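PDB 3KK7: putative cell invasion protein with MAC/Perforin domain from Bacteroides thetaiotaomicron VPI-5482, which is of unconfirmed function but belongs to the membrane-attack complex/perforin family, whose members commonly insert into membranes as pore-forming assemblies. Local coordinates for residues A[80-83]-A[84-87]; A[186-189]-A[190-194]; A[173-177]-A[178-182]; A[528-531]-A[532-535]; A[350-353]-A[354-357]. One frame throughout, in Å; residues are numbered along the deposited sequence.

Contact 1. Residues A[80-83]-A[84-87]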
loop_
_atom_site.group_PDB
_atom_site.type_symbol
_atom_site.label_atom_id
_atom_site.label_comp_id
_atom_site.label_asym_id
_atom_site.label_seq_id
_atom_site.Cartn_x
_atom_site.Cartn_y
_atom_site.Cartn_z
ATOM N N VAL A 80 1.691 12.829 2.053
ATOM C CA VAL A 80 1.169 14.005 2.730
ATOM C C VAL A 80 2.000 15.208 2.340
ATOM O O VAL A 80 3.230 15.138 2.347
ATOM C CB VAL A 80 1.168 13.856 4.263
ATOM C CG1 VAL A 80 0.481 15.054 4.884
ATOM C CG2 VAL A 80 0.449 12.570 4.688
ATOM N N ASN A 81 1.327 16.298 1.954
ATOM C CA ASN A 81 2.001 17.596 1.811
ATOM C C ASN A 81 2.231 18.204 3.209
ATOM O O ASN A 81 1.416 19.002 3.682
ATOM C CB ASN A 81 1.194 18.547 0.926
ATOM C CG ASN A 81 1.912 19.880 0.675
ATOM O OD1 ASN A 81 2.850 20.218 1.368
ATOM N ND2 ASN A 81 1.466 20.625 -0.320
HETATM N N MSE A 82 3.349 17.814 3.839
HETATM C CA MSE A 82 3.722 18.220 5.195
HETATM C C MSE A 82 3.907 19.713 5.385
HETATM O O MSE A 82 3.515 20.254 6.402
HETATM C CB MSE A 82 5.016 17.523 5.617
HETATM C CG MSE A 82 4.868 16.037 5.809
HETATM SE SE MSE A 82 3.612 15.518 7.243
HETATM C CE MSE A 82 4.585 16.366 8.686
ATOM N N LYS A 83 4.533 20.373 4.430
ATOM C CA LYS A 83 4.731 21.797 4.541
ATOM C C LYS A 83 3.355 22.474 4.617
ATOM O O LYS A 83 3.126 23.326 5.469
ATOM C CB LYS A 83 5.566 22.340 3.382
ATOM C CG LYS A 83 5.573 23.890 3.248
ATOM C CD LYS A 83 6.461 24.364 2.086
ATOM C CE LYS A 83 6.754 25.874 2.141
ATOM N NZ LYS A 83 5.611 26.724 1.694
ATOM N N LYS A 84 2.444 22.093 3.737
ATOM C CA LYS A 84 1.116 22.700 3.753
ATOM C C LYS A 84 0.354 22.373 5.040
ATOM O O LYS A 84 -0.288 23.238 5.624
ATOM C CB LYS A 84 0.297 22.261 2.550
ATOM C CG LYS A 84 -0.996 23.074 2.344
ATOM C CD LYS A 84 -1.885 22.416 1.290
ATOM C CE LYS A 84 -3.102 23.273 0.984
ATOM N NZ LYS A 84 -3.358 23.319 -0.505
ATOM N N LEU A 85 0.433 21.132 5.482
ATOM C CA LEU A 85 -0.268 20.706 6.690
ATOM C C LEU A 85 0.217 21.481 7.897
ATOM O O LEU A 85 -0.584 21.946 8.689
ATOM C CB LEU A 85 -0.096 19.198 6.932
ATOM C CG LEU A 85 -0.701 18.583 8.204
ATOM C CD1 LEU A 85 -2.212 18.594 8.202
ATOM C CD2 LEU A 85 -0.166 17.150 8.351
ATOM N N LEU A 86 1.522 21.648 8.022
ATOM C CA LEU A 86 2.073 22.235 9.247
ATOM C C LEU A 86 1.886 23.731 9.280
ATOM O O LEU A 86 1.825 24.331 10.336
ATOM C CB LEU A 86 3.535 21.840 9.444
ATOM C CG LEU A 86 3.767 20.339 9.645
ATOM C CD1 LEU A 86 5.279 20.065 9.709
ATOM C CD2 LEU A 86 2.994 19.719 10.861
ATOM N N GLU A 87 1.747 24.328 8.112
ATOM C CA GLU A 87 1.389 25.727 8.018
ATOM C C GLU A 87 0.007 26.069 8.603
ATOM O O GLU A 87 -0.217 27.195 9.051
ATOM C CB GLU A 87 1.508 26.192 6.566
ATOM C CG GLU A 87 2.974 26.597 6.230
ATOM C CD GLU A 87 3.256 26.681 4.741
ATOM O OE1 GLU A 87 2.302 26.555 3.925
ATOM O OE2 GLU A 87 4.446 26.883 4.407
#
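Lys83 runs along the outside of its helix to Glu87, one turn on, and closes a salt bridge of 3.0 Å between NZ and Glu87 OE2. Its chain stays extended to CE and bends at the last torsion (chi4 -77°), which turns the ammonium onto the syn lone pair of OE2. Lys84 crosses Asn81 at about a right angle, its CB 3.4 Å from Asn81 CG, while its backbone N donates to Asn81 OD1 at 3.0 Å in a nearly straight bond (166°). This N-H arrives from above the amide plane. Farther out, Lys84 NZ is hydrogen-bonded to Asn486 OD1. Met82, folded at chi2 and chi3, brings CE to 3.9 Å from Leu86 CD1 and its selenium to 4.3 Å from Leu85 CD2, on a side also covered by Leu173. A leucine in place of Asn81 has no acceptor for Lys84 N, and the first turn would probably be more prone to fray. An asparagine N-cap receiving the amide three residues on, backed by the bond from Leu85 N to Asn81 O and by a hydrophobic staple of Val80 CG1 on Leu85 CD2 (4.1 Å), is a classic alpha-helix start, here of helix 82-88.

Contact 2. Residues A[186-189]-A[190-194]. With EDO (1,2-ethanediol), chain E.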
loop_
_atom_site.group_PDB
_atom_site.type_symbol
_atom_site.label_atom_id
_atom_site.label_comp_id
_atom_site.label_asym_id
_atom_site.label_seq_id
_atom_site.Cartn_x
_atom_site.Cartn_y
_atom_site.Cartn_z
ATOM N N ASP A 186 -7.718 17.225 2.137
ATOM C CA ASP A 186 -7.117 18.520 1.793
ATOM C C ASP A 186 -5.582 18.636 1.773
ATOM O O ASP A 186 -5.084 19.592 1.248
ATOM C CB ASP A 186 -7.671 19.578 2.764
ATOM C CG ASP A 186 -9.051 20.100 2.359
ATOM O OD1 ASP A 186 -9.125 20.784 1.320
ATOM O OD2 ASP A 186 -10.055 19.862 3.072
ATOM N N TYR A 187 -4.829 17.674 2.305
ATOM C CA TYR A 187 -3.385 17.844 2.456
ATOM C C TYR A 187 -2.494 16.814 1.729
ATOM O O TYR A 187 -1.301 16.661 2.049
ATOM C CB TYR A 187 -3.059 17.928 3.951
ATOM C CG TYR A 187 -3.705 19.145 4.565
ATOM C CD1 TYR A 187 -3.091 20.398 4.479
ATOM C CD2 TYR A 187 -4.965 19.071 5.161
ATOM C CE1 TYR A 187 -3.684 21.533 4.975
ATOM C CE2 TYR A 187 -5.567 20.222 5.671
ATOM C CZ TYR A 187 -4.906 21.449 5.575
ATOM O OH TYR A 187 -5.463 22.587 6.108
ATOM N N LEU A 188 -3.049 16.153 0.714
ATOM C CA LEU A 188 -2.273 15.222 -0.077
ATOM C C LEU A 188 -1.372 15.938 -1.087
ATOM O O LEU A 188 -1.699 16.999 -1.611
ATOM C CB LEU A 188 -3.179 14.218 -0.789
ATOM C CG LEU A 188 -3.997 13.292 0.119
ATOM C CD1 LEU A 188 -4.998 12.483 -0.755
ATOM C CD2 LEU A 188 -3.064 12.379 0.965
ATOM N N ASP A 189 -0.205 15.346 -1.325
ATOM C CA ASP A 189 0.729 15.864 -2.294
ATOM C C ASP A 189 0.049 15.782 -3.658
ATOM O O ASP A 189 -0.618 14.777 -3.962
ATOM C CB ASP A 189 2.013 15.035 -2.243
ATOM C CG ASP A 189 2.929 15.304 -3.404
ATOM O OD1 ASP A 189 3.801 16.168 -3.275
ATOM O OD2 ASP A 189 2.741 14.662 -4.456
ATOM N N GLU A 190 0.189 16.817 -4.478
ATOM C CA GLU A 190 -0.506 16.813 -5.764
ATOM C C GLU A 190 -0.019 15.680 -6.719
ATOM O O GLU A 190 -0.793 15.175 -7.524
ATOM C CB GLU A 190 -0.447 18.184 -6.438
ATOM C CG GLU A 190 0.953 18.611 -6.738
ATOM C CD GLU A 190 1.044 19.993 -7.349
ATOM O OE1 GLU A 190 0.295 20.285 -8.323
ATOM O OE2 GLU A 190 1.899 20.772 -6.868
ATOM N N LEU A 191 1.242 15.266 -6.631
ATOM C CA LEU A 191 1.696 14.194 -7.521
ATOM C C LEU A 191 1.156 12.844 -7.038
ATOM O O LEU A 191 0.921 11.939 -7.827
ATOM C CB LEU A 191 3.224 14.192 -7.666
ATOM C CG LEU A 191 3.847 15.490 -8.238
ATOM C CD1 LEU A 191 5.368 15.288 -8.445
ATOM C CD2 LEU A 191 3.155 15.967 -9.547
ATOM N N PHE A 192 0.935 12.703 -5.740
ATOM C CA PHE A 192 0.216 11.530 -5.252
ATOM C C PHE A 192 -1.263 11.528 -5.713
ATOM O O PHE A 192 -1.789 10.478 -6.086
ATOM C CB PHE A 192 0.318 11.435 -3.736
ATOM C CG PHE A 192 -0.503 10.347 -3.149
ATOM C CD1 PHE A 192 -0.089 9.041 -3.239
ATOM C CD2 PHE A 192 -1.700 10.631 -2.503
ATOM C CE1 PHE A 192 -0.881 8.004 -2.687
ATOM C CE2 PHE A 192 -2.466 9.634 -1.946
ATOM C CZ PHE A 192 -2.066 8.319 -2.039
ATOM N N VAL A 193 -1.922 12.687 -5.670
ATOM C CA VAL A 193 -3.267 12.810 -6.235
ATOM C C VAL A 193 -3.231 12.443 -7.701
ATOM O O VAL A 193 -4.094 11.727 -8.166
ATOM C CB VAL A 193 -3.860 14.208 -6.089
ATOM C CG1 VAL A 193 -5.195 14.296 -6.834
ATOM C CG2 VAL A 193 -4.015 14.550 -4.597
ATOM N N ASP A 194 -2.212 12.893 -8.417
ATOM C CA ASP A 194 -2.046 12.500 -9.809
ATOM C C ASP A 194 -2.049 10.988 -9.993
ATOM O O ASP A 194 -2.729 10.485 -10.870
ATOM C CB ASP A 194 -0.747 13.057 -10.395
ATOM C CG ASP A 194 -0.564 12.687 -11.866
ATOM O OD1 ASP A 194 -1.211 13.320 -12.718
ATOM O OD2 ASP A 194 0.225 11.768 -12.169
HETATM C C1 EDO E . -8.928 22.242 6.126
HETATM O O1 EDO E . -7.767 22.275 6.963
HETATM C C2 EDO E . -10.066 21.548 6.863
HETATM O O2 EDO E . -10.700 22.440 7.794
#
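Asp189 and the amides just after it make the polar part of the contact. Its OD2 takes a hydrogen bond of 3.0 Å from Phe192 N on the anti lone pair, and a weak, bent one of 2.7 Å from Leu191 N (124°). CG stands anti to the backbone N (chi1 168°), which carries the carboxylate over the opening turn. The main-chain bond from Val193 N to Asp189 O follows at 3.0 Å. An asparagine in its place would lack the negative charge facing the helix start and would probably hold the two amides less firmly. Apolar contacts come from Leu188: its CD1 lies at the edge of the Phe192 ring, near the ring plane and 4.0 Å from Phe192 CE2, and its CB is 3.9 Å from Val193 CG2. Phe192 also meets Tyr208 edge to face. At the other end of the loop, Tyr187 OH lies 2.5 Å from O1 of a 1,2-ethanediol, a doubtfully short hydrogen bond; the diol, probably from the crystallisation liquor, also binds Tyr89 OH. The carboxylate accepting from two first-turn amides, with Leu188 and Val193 as a hydrophobic staple, is a typical aspartate N-cap, here opening helix 190-198.

Contact 3. Residues A[173-177]-A[178-182]. With EDO (1,2-ethanediol), chain D.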
loop_
_atom_site.group_PDB
_atom_site.type_symbol
_atom_site.label_atom_id
_atom_site.label_comp_id
_atom_site.label_asym_id
_atom_site.label_seq_id
_atom_site.Cartn_x
_atom_site.Cartn_y
_atom_site.Cartn_z
ATOM N N LEU A 173 3.844 11.545 13.070
ATOM C CA LEU A 173 2.724 12.283 12.504
ATOM C C LEU A 173 1.504 11.853 13.280
ATOM O O LEU A 173 1.364 10.667 13.627
ATOM C CB LEU A 173 2.496 11.927 11.042
ATOM C CG LEU A 173 1.324 12.532 10.247
ATOM C CD1 LEU A 173 1.497 13.997 9.993
ATOM C CD2 LEU A 173 1.285 11.784 8.915
ATOM N N GLN A 174 0.630 12.814 13.554
ATOM C CA GLN A 174 -0.646 12.575 14.206
ATOM C C GLN A 174 -1.433 11.547 13.416
ATOM O O GLN A 174 -1.600 11.708 12.224
ATOM C CB GLN A 174 -1.427 13.890 14.232
ATOM C CG GLN A 174 -2.875 13.799 14.701
ATOM C CD GLN A 174 -2.993 13.288 16.103
ATOM O OE1 GLN A 174 -3.898 12.517 16.396
ATOM N NE2 GLN A 174 -2.072 13.693 16.980
ATOM N N THR A 175 -1.920 10.498 14.066
ATOM C CA THR A 175 -2.680 9.493 13.327
ATOM C C THR A 175 -4.111 9.234 13.809
ATOM O O THR A 175 -4.724 8.255 13.388
ATOM C CB THR A 175 -1.883 8.179 13.212
ATOM O OG1 THR A 175 -1.542 7.717 14.511
ATOM C CG2 THR A 175 -0.603 8.410 12.365
ATOM N N ALA A 176 -4.680 10.109 14.634
ATOM C CA ALA A 176 -6.089 9.953 14.969
ATOM C C ALA A 176 -6.882 9.918 13.657
ATOM O O ALA A 176 -6.622 10.723 12.737
ATOM C CB ALA A 176 -6.607 11.062 15.878
ATOM N N PRO A 177 -7.831 8.967 13.559
ATOM C CA PRO A 177 -8.617 8.788 12.337
ATOM C C PRO A 177 -9.163 10.080 11.782
ATOM O O PRO A 177 -9.141 10.260 10.570
ATOM C CB PRO A 177 -9.765 7.869 12.774
ATOM C CG PRO A 177 -9.190 7.055 13.891
ATOM C CD PRO A 177 -8.185 7.973 14.597
ATOM N N SER A 178 -9.640 10.963 12.650
ATOM C CA SER A 178 -10.176 12.261 12.235
ATOM C C SER A 178 -9.082 13.182 11.652
ATOM O O SER A 178 -9.336 13.987 10.754
ATOM C CB SER A 178 -10.891 12.941 13.402
ATOM O OG SER A 178 -12.162 12.327 13.671
ATOM N N ALA A 179 -7.872 13.067 12.175
ATOM C CA ALA A 179 -6.729 13.711 11.581
ATOM C C ALA A 179 -6.488 13.145 10.181
ATOM O O ALA A 179 -6.360 13.885 9.214
ATOM C CB ALA A 179 -5.500 13.485 12.460
ATOM N N LEU A 180 -6.428 11.818 10.077
ATOM C CA LEU A 180 -6.121 11.181 8.810
ATOM C C LEU A 180 -7.152 11.570 7.763
ATOM O O LEU A 180 -6.823 11.837 6.601
ATOM C CB LEU A 180 -6.025 9.666 8.949
ATOM C CG LEU A 180 -4.827 9.118 9.746
ATOM C CD1 LEU A 180 -4.807 7.620 9.675
ATOM C CD2 LEU A 180 -3.501 9.676 9.285
ATOM N N ARG A 181 -8.397 11.682 8.160
ATOM C CA ARG A 181 -9.385 12.064 7.164
ATOM C C ARG A 181 -9.195 13.499 6.677
ATOM O O ARG A 181 -9.307 13.764 5.482
ATOM C CB ARG A 181 -10.801 11.766 7.634
ATOM C CG ARG A 181 -11.215 10.328 7.246
ATOM C CD ARG A 181 -12.701 10.082 7.494
ATOM N NE ARG A 181 -12.962 10.157 8.926
ATOM C CZ ARG A 181 -12.867 9.138 9.774
ATOM N NH1 ARG A 181 -12.538 7.915 9.353
ATOM N NH2 ARG A 181 -13.107 9.344 11.066
ATOM N N LYS A 182 -8.881 14.408 7.593
ATOM C CA LYS A 182 -8.601 15.788 7.220
ATOM C C LYS A 182 -7.473 15.825 6.215
ATOM O O LYS A 182 -7.558 16.585 5.230
ATOM C CB LYS A 182 -8.168 16.622 8.423
ATOM C CG LYS A 182 -9.268 17.339 9.113
ATOM C CD LYS A 182 -8.851 18.727 9.518
ATOM C CE LYS A 182 -10.042 19.465 9.985
ATOM N NZ LYS A 182 -11.100 19.667 8.928
HETATM C C1 EDO D . -10.557 11.064 16.555
HETATM O O1 EDO D . -10.311 10.329 15.383
HETATM C C2 EDO D . -11.993 10.756 16.885
HETATM O O2 EDO D . -12.054 9.325 16.989
#
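The N-terminus of helix 177-186 is built on Ala176 as N-cap, whose carbonyl O receives Leu180 N at 2.9 Å, and on Pro177 as the first helical residue, a place well suited to proline because no amide hydrogen is needed there. The next bond of the series runs from Arg181 N to Pro177 O, also 2.9 Å. That same carbonyl oxygen lies over one face of the Arg181 guanidinium, 4.0 Å above its centre; the bend at chi3 (-65°) folds the arginine back over the turn, and its NH2 comes to 4.0 Å from Pro177 CB. Ahead of the helix, Gln174 CG lies 3.5 Å from Ala179 CB. The bend at chi2 (61°) beyond it brings Gln174 OE1 back to accept Ala176 N at 3.1 Å, the donor lying above the amide plane. Leu180 sets its CG against Thr175 O, and its side chain continues onto Phe349. A 1,2-ethanediol sits at the helix start, its O1 accepting from Ser178 N at 2.9 Å and, weakly, from Ser178 OG. The alanine N-cap has no polar side chain to offer the first-turn amides, and the diol, probably from the crystallisation liquor, serves as acceptor for one of them. Gln174 meanwhile fixes the approach of the chain by bonding the amide of the cap residue itself.

Contact 4. Residues A[528-531]-A[532-535]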
loop_
_atom_site.group_PDB
_atom_site.type_symbol
_atom_site.label_atom_id
_atom_site.label_comp_id
_atom_site.label_asym_id
_atom_site.label_seq_id
_atom_site.Cartn_x
_atom_site.Cartn_y
_atom_site.Cartn_z
ATOM N N THR A 528 -18.911 21.115 2.763
ATOM C CA THR A 528 -17.581 21.053 3.357
ATOM C C THR A 528 -17.056 19.628 3.218
ATOM O O THR A 528 -17.842 18.665 3.128
ATOM C CB THR A 528 -17.587 21.429 4.841
ATOM O OG1 THR A 528 -18.348 20.456 5.568
ATOM C CG2 THR A 528 -18.159 22.834 5.050
HETATM N N MSE A 529 -15.731 19.492 3.200
HETATM C CA MSE A 529 -15.141 18.186 3.050
HETATM C C MSE A 529 -15.570 17.269 4.182
HETATM O O MSE A 529 -15.846 16.087 3.956
HETATM C CB MSE A 529 -13.615 18.264 2.978
HETATM C CG MSE A 529 -13.080 18.832 1.669
HETATM SE SE MSE A 529 -13.734 17.948 0.052
HETATM C CE MSE A 529 -12.786 16.256 0.185
ATOM N N THR A 530 -15.666 17.811 5.392
ATOM C CA THR A 530 -15.919 16.967 6.554
ATOM C C THR A 530 -17.326 16.406 6.425
ATOM O O THR A 530 -17.531 15.232 6.687
ATOM C CB THR A 530 -15.669 17.691 7.925
ATOM O OG1 THR A 530 -16.700 18.640 8.166
ATOM C CG2 THR A 530 -14.333 18.433 7.973
ATOM N N THR A 531 -18.276 17.225 5.958
ATOM C CA THR A 531 -19.647 16.759 5.690
ATOM C C THR A 531 -19.625 15.659 4.638
ATOM O O THR A 531 -20.268 14.615 4.787
ATOM C CB THR A 531 -20.579 17.920 5.233
ATOM O OG1 THR A 531 -20.863 18.760 6.357
ATOM C CG2 THR A 531 -21.906 17.403 4.622
ATOM N N LEU A 532 -18.858 15.864 3.584
ATOM C CA LEU A 532 -18.797 14.871 2.527
ATOM C C LEU A 532 -18.344 13.516 3.061
ATOM O O LEU A 532 -19.050 12.519 2.937
ATOM C CB LEU A 532 -17.867 15.344 1.414
ATOM C CG LEU A 532 -18.109 14.706 0.048
ATOM C CD1 LEU A 532 -19.571 14.995 -0.404
ATOM C CD2 LEU A 532 -17.059 15.227 -0.964
ATOM N N TYR A 533 -17.185 13.464 3.696
ATOM C CA TYR A 533 -16.681 12.167 4.124
ATOM C C TYR A 533 -17.347 11.622 5.381
ATOM O O TYR A 533 -17.216 10.438 5.685
ATOM C CB TYR A 533 -15.143 12.155 4.248
ATOM C CG TYR A 533 -14.488 13.146 5.201
ATOM C CD1 TYR A 533 -14.688 13.071 6.581
ATOM C CD2 TYR A 533 -13.584 14.098 4.731
ATOM C CE1 TYR A 533 -14.038 13.937 7.467
ATOM C CE2 TYR A 533 -12.943 14.984 5.613
ATOM C CZ TYR A 533 -13.179 14.896 6.981
ATOM O OH TYR A 533 -12.569 15.769 7.853
ATOM N N GLN A 534 -18.032 12.458 6.142
ATOM C CA GLN A 534 -18.722 11.936 7.327
ATOM C C GLN A 534 -20.082 11.351 6.975
ATOM O O GLN A 534 -20.561 10.452 7.674
ATOM C CB GLN A 534 -18.874 12.990 8.424
ATOM C CG GLN A 534 -17.568 13.318 9.069
ATOM C CD GLN A 534 -17.697 14.190 10.263
ATOM O OE1 GLN A 534 -18.738 14.812 10.521
ATOM N NE2 GLN A 534 -16.634 14.242 11.029
ATOM N N ARG A 535 -20.696 11.864 5.905
ATOM C CA ARG A 535 -22.073 11.529 5.586
ATOM C C ARG A 535 -22.258 10.901 4.221
ATOM O O ARG A 535 -23.343 10.423 3.936
ATOM C CB ARG A 535 -22.962 12.776 5.726
ATOM C CG ARG A 535 -23.071 13.341 7.193
ATOM C CD ARG A 535 -23.995 14.589 7.303
ATOM N NE ARG A 535 -25.224 14.390 6.520
ATOM C CZ ARG A 535 -26.043 15.354 6.086
ATOM N NH1 ARG A 535 -25.827 16.636 6.392
ATOM N NH2 ARG A 535 -27.105 15.024 5.349
#
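The Tyr533 ring carries Thr530 CA and Met529 O on one face. The CA lies 3.6 Å from the ring centroid and 18° off the normal, a CH-pi contact shifted toward the rim, and Met529 O comes within 3.1 Å of Tyr533 CD2. At the phenol end, Thr530 CG2 packs closely on the hydroxyl, 3.2 Å from Tyr533 OH. From the opposite side of the ring plane come Leu351 and Arg181. This placement follows from chi1 of 59°, which puts CG between the backbone N and the carbonyl carbon and folds the ring back over the preceding turn of its own helix.

Elsewhere aliphatic, hydroxyl and main-chain contacts take over. Met529 holds its selenium 4.4 Å from Leu532 CD2, and both residues face Phe482 and Tyr491 on the small sheet of this domain. Thr528 is the N-cap: its OG1 accepts from Thr531 N at 3.3 Å and from Thr531 OG1 at 3.1 Å, so one hydroxyl oxygen receives two bonds from the same residue. Successive bonds then link Leu532 N to Thr528 O and Tyr533 N to Met529 O, the latter nearly straight at 169°. Those from Gln534 and Arg535 are more bent as the helix nears its end.

Met529 O is thus bonded to Tyr533 N while also lying over the aromatic face of the same residue. The ring packs on its own backbone, with the CH-pi contact from Thr530 CA, and the threonine pair ties down the first turn through hydroxyls.

Contact 5. Residues A[350-353]-A[354-357]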
loop_
_atom_site.group_PDB
_atom_site.type_symbol
_atom_site.label_atom_id
_atom_site.label_comp_id
_atom_site.label_asym_id
_atom_site.label_seq_id
_atom_site.Cartn_x
_atom_site.Cartn_y
_atom_site.Cartn_z
ATOM N N ILE A 350 -6.679 8.215 1.899
ATOM C CA ILE A 350 -7.572 8.529 0.781
ATOM C C ILE A 350 -9.009 8.347 1.207
ATOM O O ILE A 350 -9.295 7.575 2.120
ATOM C CB ILE A 350 -7.240 7.691 -0.485
ATOM C CG1 ILE A 350 -7.266 6.198 -0.203
ATOM C CG2 ILE A 350 -5.864 8.033 -1.018
ATOM C CD1 ILE A 350 -6.899 5.389 -1.403
ATOM N N LEU A 351 -9.904 9.090 0.569
ATOM C CA LEU A 351 -11.317 9.089 0.940
ATOM C C LEU A 351 -12.157 8.069 0.181
ATOM O O LEU A 351 -13.217 7.651 0.670
ATOM C CB LEU A 351 -11.921 10.464 0.664
ATOM C CG LEU A 351 -11.355 11.635 1.413
ATOM C CD1 LEU A 351 -12.008 12.872 0.881
ATOM C CD2 LEU A 351 -11.641 11.443 2.887
ATOM N N GLU A 352 -11.692 7.693 -1.006
ATOM C CA GLU A 352 -12.462 6.909 -1.954
ATOM C C GLU A 352 -12.570 5.444 -1.526
ATOM O O GLU A 352 -11.584 4.694 -1.549
ATOM C CB GLU A 352 -11.811 6.992 -3.358
ATOM C CG GLU A 352 -11.732 8.411 -3.968
ATOM C CD GLU A 352 -10.560 9.285 -3.477
ATOM O OE1 GLU A 352 -9.703 8.842 -2.671
ATOM O OE2 GLU A 352 -10.505 10.452 -3.904
ATOM N N GLU A 353 -13.785 5.033 -1.190
ATOM C CA GLU A 353 -14.097 3.633 -0.826
ATOM C C GLU A 353 -13.468 2.587 -1.746
ATOM O O GLU A 353 -12.867 1.620 -1.290
ATOM C CB GLU A 353 -15.621 3.437 -0.866
ATOM C CG GLU A 353 -16.201 2.673 0.324
ATOM C CD GLU A 353 -15.828 3.312 1.655
ATOM O OE1 GLU A 353 -16.162 4.514 1.886
ATOM O OE2 GLU A 353 -15.164 2.592 2.446
ATOM N N ASN A 354 -13.640 2.773 -3.053
ATOM C CA ASN A 354 -13.154 1.807 -4.035
ATOM C C ASN A 354 -11.645 1.770 -4.151
ATOM O O ASN A 354 -11.083 0.698 -4.393
ATOM C CB ASN A 354 -13.781 1.996 -5.426
ATOM C CG ASN A 354 -13.715 3.436 -5.920
ATOM O OD1 ASN A 354 -13.820 4.388 -5.135
ATOM N ND2 ASN A 354 -13.595 3.596 -7.229
ATOM N N PHE A 355 -10.981 2.913 -3.964
ATOM C CA PHE A 355 -9.516 2.912 -3.998
ATOM C C PHE A 355 -8.967 2.267 -2.736
ATOM O O PHE A 355 -7.980 1.530 -2.767
ATOM C CB PHE A 355 -8.937 4.304 -4.158
ATOM C CG PHE A 355 -9.372 5.022 -5.417
ATOM C CD1 PHE A 355 -10.042 4.363 -6.445
ATOM C CD2 PHE A 355 -9.053 6.368 -5.581
ATOM C CE1 PHE A 355 -10.402 5.035 -7.584
ATOM C CE2 PHE A 355 -9.420 7.056 -6.731
ATOM C CZ PHE A 355 -10.091 6.402 -7.729
ATOM N N LYS A 356 -9.626 2.540 -1.625
ATOM C CA LYS A 356 -9.240 1.966 -0.359
ATOM C C LYS A 356 -9.246 0.455 -0.472
ATOM O O LYS A 356 -8.243 -0.199 -0.222
ATOM C CB LYS A 356 -10.192 2.451 0.749
ATOM C CG LYS A 356 -9.936 3.915 1.197
ATOM C CD LYS A 356 -11.073 4.462 2.040
ATOM C CE LYS A 356 -10.990 4.075 3.497
ATOM N NZ LYS A 356 -9.999 4.947 4.196
ATOM N N GLN A 357 -10.382 -0.077 -0.891
ATOM C CA GLN A 357 -10.557 -1.510 -1.045
ATOM C C GLN A 357 -9.568 -2.117 -2.048
ATOM O O GLN A 357 -8.969 -3.158 -1.789
ATOM C CB GLN A 357 -12.001 -1.782 -1.471
ATOM C CG GLN A 357 -12.461 -3.255 -1.446
ATOM C CD GLN A 357 -12.203 -3.905 -0.110
ATOM O OE1 GLN A 357 -12.236 -3.233 0.932
ATOM N NE2 GLN A 357 -11.925 -5.218 -0.119
HETATM O O HOH W 1 -9.910 7.504 4.635
#
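Ile350 and Phe355 meet at about a right angle, with Ile350 CD1 3.6 Å from Phe355 CB. The isoleucine CG1 lies between the backbone N and the carbonyl carbon (chi1 56°), and this points the ethyl arm at the helix. Its CG1 also passes Lys356 CG at 3.8 Å, the two chains sliding by in opposite directions. Farther along the ring, Glu352 CB sits 3.6 Å from Phe355 CD2, and the rest of the glutamate follows the ring obliquely, its carboxylate plane turned slightly from that of the ring. Main-chain bonds underlie these contacts: Glu352, the N-cap residue, accepts Lys356 N on its carbonyl O at 2.9 Å, and Gln357 N donates to Glu353 O.

What positions these groups is largely polar. Lys356 bends at chi3 (83°) and chi4 (79°), which turns NZ back to Ile350 O, a weak bond of 3.4 Å. A water bridges the same pair, donating to Ile350 O at 2.6 Å and accepting from Lys356 NZ, and Ser347 O is a further acceptor for the ammonium. Glu352 OE2 is hydrogen-bonded to Tyr197 OH, and the Tyr197 ring also meets Phe355 edge to face, so one tyrosine steadies both partners of the glutamate-phenylalanine contact. Asn354 ND2 reaches Gly540 O and Asp406 OD2.

The start of helix 353-363 is thereby wedged into the interior: Phe192 and Leu196 of helix 190-198 cover Ile350, Leu351 also packs on Met529 of helix 529-535, and strand 537-540 runs alongside Glu353 and Asn354.

Along the chain the order is contact 1, contact 3, contact 2, contact 5 and contact 4, and each marks the start of a helix. Contacts 1, 2, 3 and 5 belong to the MACPF region, contact 4 to the D3 domain. Helices 177-186 and 190-198 follow one another, and their contacts 3 and 2 have centres about 16 Å apart; contacts 1 and 2, with centres about 11 Å apart, are joined by Asn81 N to Tyr187 O. Contact 4 touches contacts 2, 3 and 5, but its nearest atoms are about 11 Å from those of contact 1. This cluster of helix starts is consistent with a seam between the MACPF and D3 regions.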